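Lysozyme, putative (Bacillus anthracis, PDB 2WAG) probably hydrolyses the glycan strands of bacterial cell-wall peptidoglycan, as a family GH25 lysozyme, apparently with retention of anomeric configuration. Local coordinates at residues G82-I90 against V128-Y137. Sequence-based numbering, arbitrary orientation.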
loop_
_atom_site.group_PDB
_atom_site.type_symbol
_atom_site.label_atom_id
_atom_site.label_comp_id
_atom_site.label_asym_id
_atom_site.label_seq_id
_atom_site.Cartn_x
_atom_site.Cartn_y
_atom_site.Cartn_z
ATOM N N GLY A 82 -22.540 -11.244 10.254
ATOM C CA GLY A 82 -22.539 -11.556 8.824
ATOM C C GLY A 82 -23.886 -11.261 8.203
ATOM O O GLY A 82 -23.978 -10.774 7.088
ATOM N N GLU A 83 -24.966 -11.559 8.927
ATOM C CA GLU A 83 -26.281 -11.373 8.343
ATOM C C GLU A 83 -26.535 -9.909 8.003
ATOM O O GLU A 83 -27.048 -9.585 6.947
ATOM C CB GLU A 83 -27.376 -11.899 9.297
ATOM C CG GLU A 83 -28.774 -11.628 8.761
ATOM C CD GLU A 83 -29.872 -11.932 9.762
ATOM O OE1 GLU A 83 -29.793 -11.458 10.921
ATOM O OE2 GLU A 83 -30.820 -12.635 9.366
ATOM N N THR A 84 -26.165 -9.007 8.918
ATOM C CA THR A 84 -26.353 -7.588 8.704
ATOM C C THR A 84 -25.443 -7.047 7.590
ATOM O O THR A 84 -25.837 -6.206 6.800
ATOM C CB THR A 84 -26.155 -6.825 10.021
ATOM O OG1 THR A 84 -24.885 -7.160 10.595
ATOM C CG2 THR A 84 -27.203 -7.267 10.976
ATOM N N GLN A 85 -24.220 -7.569 7.536
ATOM C CA GLN A 85 -23.311 -7.170 6.459
ATOM C C GLN A 85 -23.830 -7.628 5.092
ATOM O O GLN A 85 -23.776 -6.867 4.139
ATOM C CB GLN A 85 -21.917 -7.710 6.737
ATOM C CG GLN A 85 -21.280 -7.050 7.958
ATOM C CD GLN A 85 -19.832 -7.378 8.088
ATOM O OE1 GLN A 85 -19.017 -6.962 7.260
ATOM N NE2 GLN A 85 -19.481 -8.148 9.113
ATOM N N ALA A 86 -24.353 -8.864 5.008
ATOM C CA ALA A 86 -24.932 -9.343 3.752
ATOM C C ALA A 86 -26.133 -8.493 3.341
ATOM O O ALA A 86 -26.310 -8.156 2.173
ATOM C CB ALA A 86 -25.363 -10.793 3.884
ATOM N N GLU A 87 -26.980 -8.175 4.324
ATOM C CA GLU A 87 -28.147 -7.355 4.041
ATOM C C GLU A 87 -27.747 -5.987 3.510
ATOM O O GLU A 87 -28.399 -5.429 2.620
ATOM C CB GLU A 87 -29.017 -7.202 5.306
ATOM C CG GLU A 87 -29.764 -8.491 5.684
ATOM C CD GLU A 87 -30.331 -8.518 7.105
ATOM O OE1 GLU A 87 -29.887 -7.761 7.999
ATOM O OE2 GLU A 87 -31.229 -9.356 7.342
ATOM N N GLN A 88 -26.633 -5.467 4.010
ATOM C CA GLN A 88 -26.161 -4.192 3.530
ATOM C C GLN A 88 -25.641 -4.233 2.083
ATOM O O GLN A 88 -25.977 -3.382 1.262
ATOM C CB GLN A 88 -25.146 -3.661 4.515
ATOM C CG GLN A 88 -25.834 -2.716 5.480
ATOM C CD GLN A 88 -26.270 -1.428 4.790
ATOM O OE1 GLN A 88 -27.463 -1.164 4.604
ATOM N NE2 GLN A 88 -25.290 -0.635 4.396
ATOM N N PHE A 89 -24.841 -5.245 1.758
ATOM C CA PHE A 89 -24.407 -5.383 0.373
ATOM C C PHE A 89 -25.633 -5.557 -0.542
ATOM O O PHE A 89 -25.742 -4.909 -1.575
ATOM C CB PHE A 89 -23.454 -6.569 0.284
ATOM C CG PHE A 89 -22.850 -6.790 -1.084
ATOM C CD1 PHE A 89 -21.668 -6.139 -1.452
ATOM C CD2 PHE A 89 -23.435 -7.665 -1.992
ATOM C CE1 PHE A 89 -21.084 -6.382 -2.692
ATOM C CE2 PHE A 89 -22.865 -7.896 -3.247
ATOM C CZ PHE A 89 -21.670 -7.269 -3.582
ATOM N N ILE A 90 -26.561 -6.439 -0.147
ATOM C CA ILE A 90 -27.733 -6.730 -0.961
ATOM C C ILE A 90 -28.611 -5.484 -1.204
ATOM O O ILE A 90 -29.104 -5.301 -2.302
ATOM C CB ILE A 90 -28.535 -7.897 -0.344
ATOM C CG1 ILE A 90 -27.752 -9.204 -0.522
ATOM C CG2 ILE A 90 -29.927 -8.029 -1.000
ATOM C CD1 ILE A 90 -28.283 -10.364 0.345
ATOM N N VAL A 128 -22.235 -17.041 7.084
ATOM C CA VAL A 128 -23.568 -16.498 6.892
ATOM C C VAL A 128 -23.604 -15.549 5.679
ATOM O O VAL A 128 -24.514 -15.606 4.851
ATOM C CB VAL A 128 -24.080 -15.778 8.149
ATOM C CG1 VAL A 128 -25.341 -14.996 7.825
ATOM C CG2 VAL A 128 -24.295 -16.786 9.285
ATOM N N MET A 129 -22.608 -14.662 5.573
ATOM C CA MET A 129 -22.566 -13.746 4.437
ATOM C C MET A 129 -22.524 -14.496 3.110
ATOM O O MET A 129 -23.248 -14.153 2.172
ATOM C CB MET A 129 -21.322 -12.876 4.493
ATOM C CG MET A 129 -21.361 -11.790 5.491
ATOM S SD MET A 129 -20.193 -10.466 5.077
ATOM C CE MET A 129 -20.853 -9.844 3.677
ATOM N N ILE A 130 -21.626 -15.475 3.020
ATOM C CA ILE A 130 -21.486 -16.246 1.792
ATOM C C ILE A 130 -22.824 -16.910 1.435
ATOM O O ILE A 130 -23.276 -16.840 0.282
ATOM C CB ILE A 130 -20.390 -17.285 1.944
ATOM C CG1 ILE A 130 -19.020 -16.622 2.073
ATOM C CG2 ILE A 130 -20.418 -18.281 0.747
ATOM C CD1 ILE A 130 -17.985 -17.512 2.707
ATOM N N GLU A 131 -23.462 -17.558 2.416
ATOM C CA GLU A 131 -24.725 -18.235 2.149
ATOM C C GLU A 131 -25.763 -17.258 1.593
ATOM O O GLU A 131 -26.460 -17.533 0.609
ATOM C CB GLU A 131 -25.246 -18.882 3.432
ATOM C CG GLU A 131 -26.534 -19.683 3.180
ATOM C CD GLU A 131 -27.086 -20.299 4.421
ATOM O OE1 GLU A 131 -26.391 -21.113 5.065
ATOM O OE2 GLU A 131 -28.255 -20.003 4.729
ATOM N N MET A 132 -25.866 -16.094 2.220
ATOM C CA MET A 132 -26.874 -15.135 1.801
ATOM C C MET A 132 -26.584 -14.523 0.433
ATOM O O MET A 132 -27.505 -14.327 -0.378
ATOM C CB MET A 132 -27.036 -14.034 2.859
ATOM C CG MET A 132 -27.578 -14.591 4.178
ATOM S SD MET A 132 -27.731 -13.346 5.459
ATOM C CE MET A 132 -28.956 -12.258 4.758
ATOM N N LEU A 133 -25.316 -14.203 0.157
ATOM C CA LEU A 133 -24.975 -13.625 -1.143
ATOM C C LEU A 133 -25.086 -14.646 -2.265
ATOM O O LEU A 133 -25.551 -14.322 -3.356
ATOM C CB LEU A 133 -23.557 -13.041 -1.149
ATOM C CG LEU A 133 -23.372 -11.670 -0.484
ATOM C CD1 LEU A 133 -21.955 -11.141 -0.692
ATOM C CD2 LEU A 133 -24.397 -10.640 -0.845
ATOM N N GLU A 134 -24.649 -15.874 -2.009
ATOM C CA GLU A 134 -24.748 -16.889 -3.057
ATOM C C GLU A 134 -26.212 -17.137 -3.412
ATOM O O GLU A 134 -26.553 -17.243 -4.597
ATOM C CB GLU A 134 -24.009 -18.171 -2.673
ATOM C CG GLU A 134 -24.003 -19.178 -3.821
ATOM C CD GLU A 134 -23.010 -20.311 -3.671
ATOM O OE1 GLU A 134 -22.470 -20.532 -2.574
ATOM O OE2 GLU A 134 -22.771 -20.993 -4.699
ATOM N N LYS A 135 -27.082 -17.206 -2.400
ATOM C CA LYS A 135 -28.504 -17.423 -2.660
ATOM C C LYS A 135 -29.103 -16.239 -3.415
ATOM O O LYS A 135 -29.868 -16.420 -4.359
ATOM C CB LYS A 135 -29.285 -17.668 -1.353
ATOM C CG LYS A 135 -30.781 -17.827 -1.589
ATOM C CD LYS A 135 -31.555 -18.052 -0.306
ATOM C CE LYS A 135 -33.049 -18.220 -0.613
ATOM N NZ LYS A 135 -33.882 -18.256 0.628
ATOM N N HIS A 136 -28.779 -15.022 -2.988
ATOM C CA HIS A 136 -29.432 -13.886 -3.576
ATOM C C HIS A 136 -29.021 -13.656 -5.033
ATOM O O HIS A 136 -29.866 -13.372 -5.904
ATOM C CB HIS A 136 -29.128 -12.630 -2.749
ATOM C CG HIS A 136 -29.831 -11.414 -3.251
ATOM N ND1 HIS A 136 -31.157 -11.154 -2.961
ATOM C CD2 HIS A 136 -29.407 -10.388 -4.025
ATOM C CE1 HIS A 136 -31.515 -10.027 -3.549
ATOM N NE2 HIS A 136 -30.467 -9.532 -4.184
ATOM N N TYR A 137 -27.717 -13.727 -5.294
ATOM C CA TYR A 137 -27.227 -13.395 -6.642
ATOM C C TYR A 137 -27.154 -14.617 -7.558
ATOM O O TYR A 137 -27.010 -14.472 -8.765
ATOM C CB TYR A 137 -25.863 -12.688 -6.576
ATOM C CG TYR A 137 -25.973 -11.338 -5.904
ATOM C CD1 TYR A 137 -26.468 -10.233 -6.588
ATOM C CD2 TYR A 137 -25.661 -11.196 -4.562
ATOM C CE1 TYR A 137 -26.599 -8.999 -5.964
ATOM C CE2 TYR A 137 -25.794 -9.964 -3.922
ATOM C CZ TYR A 137 -26.263 -8.887 -4.625
ATOM O OH TYR A 137 -26.413 -7.682 -3.997
HETATM O O HOH W 1 -29.930 -6.888 -4.862
#
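Ile90 is the knob here: its side chain drops into the hole formed by Met132, Leu133, His136 and Tyr137 on the neighbouring helix. Its CG2 sits squarely over one face of the imidazole, 3.6 Å from the centroid of the His136 ring, a CH-pi contact. With CG1 set beside the backbone N (chi1 -71°), the other branch slides past Leu133 and Tyr137, CG1 lying 4.0 Å from Tyr137 CE2.

The tight part is the side turned to the barrel. Phe89 CE2 lies 3.6 Å from Tyr137 CE2, which is in plane at the phenyl edge, and the two rings meet obliquely, planes at 78°. At the N-terminal end Gly82 brings the backbones together, its CA 4.9 Å from Met129 CA, and Met129 CG rests 3.2 Å from Gly82 O. Midway, Ala86 CB packs 3.8 Å from Met132 CB. Behind this layer Phe89 touches Ala72 and His74 of strand 69-75, while Met129 and Leu133 reach Ile104 of strand 103-106.

Toward solvent the fit is looser. Met132, bent at its last torsion, carries CE to 4.0 Å from Glu87 CG, and Glu83 CG stands 3.9 Å from Met132 SD. Farther along, one water joins Ile90 O to His136 NE2.

No hydrogen bond joins the two segments, which run roughly parallel, crossing at -31°, as neighbours on the outside of a TIM-like barrel. Cohesion therefore comes mainly from apolar and sulfur-containing side chains, with polar links at both ends: Gly82 N to Glu125 OE1, a turn earlier on the second helix, and, at the other, the water and Tyr137 OH, bonded to Val93 O just past helix 82-92.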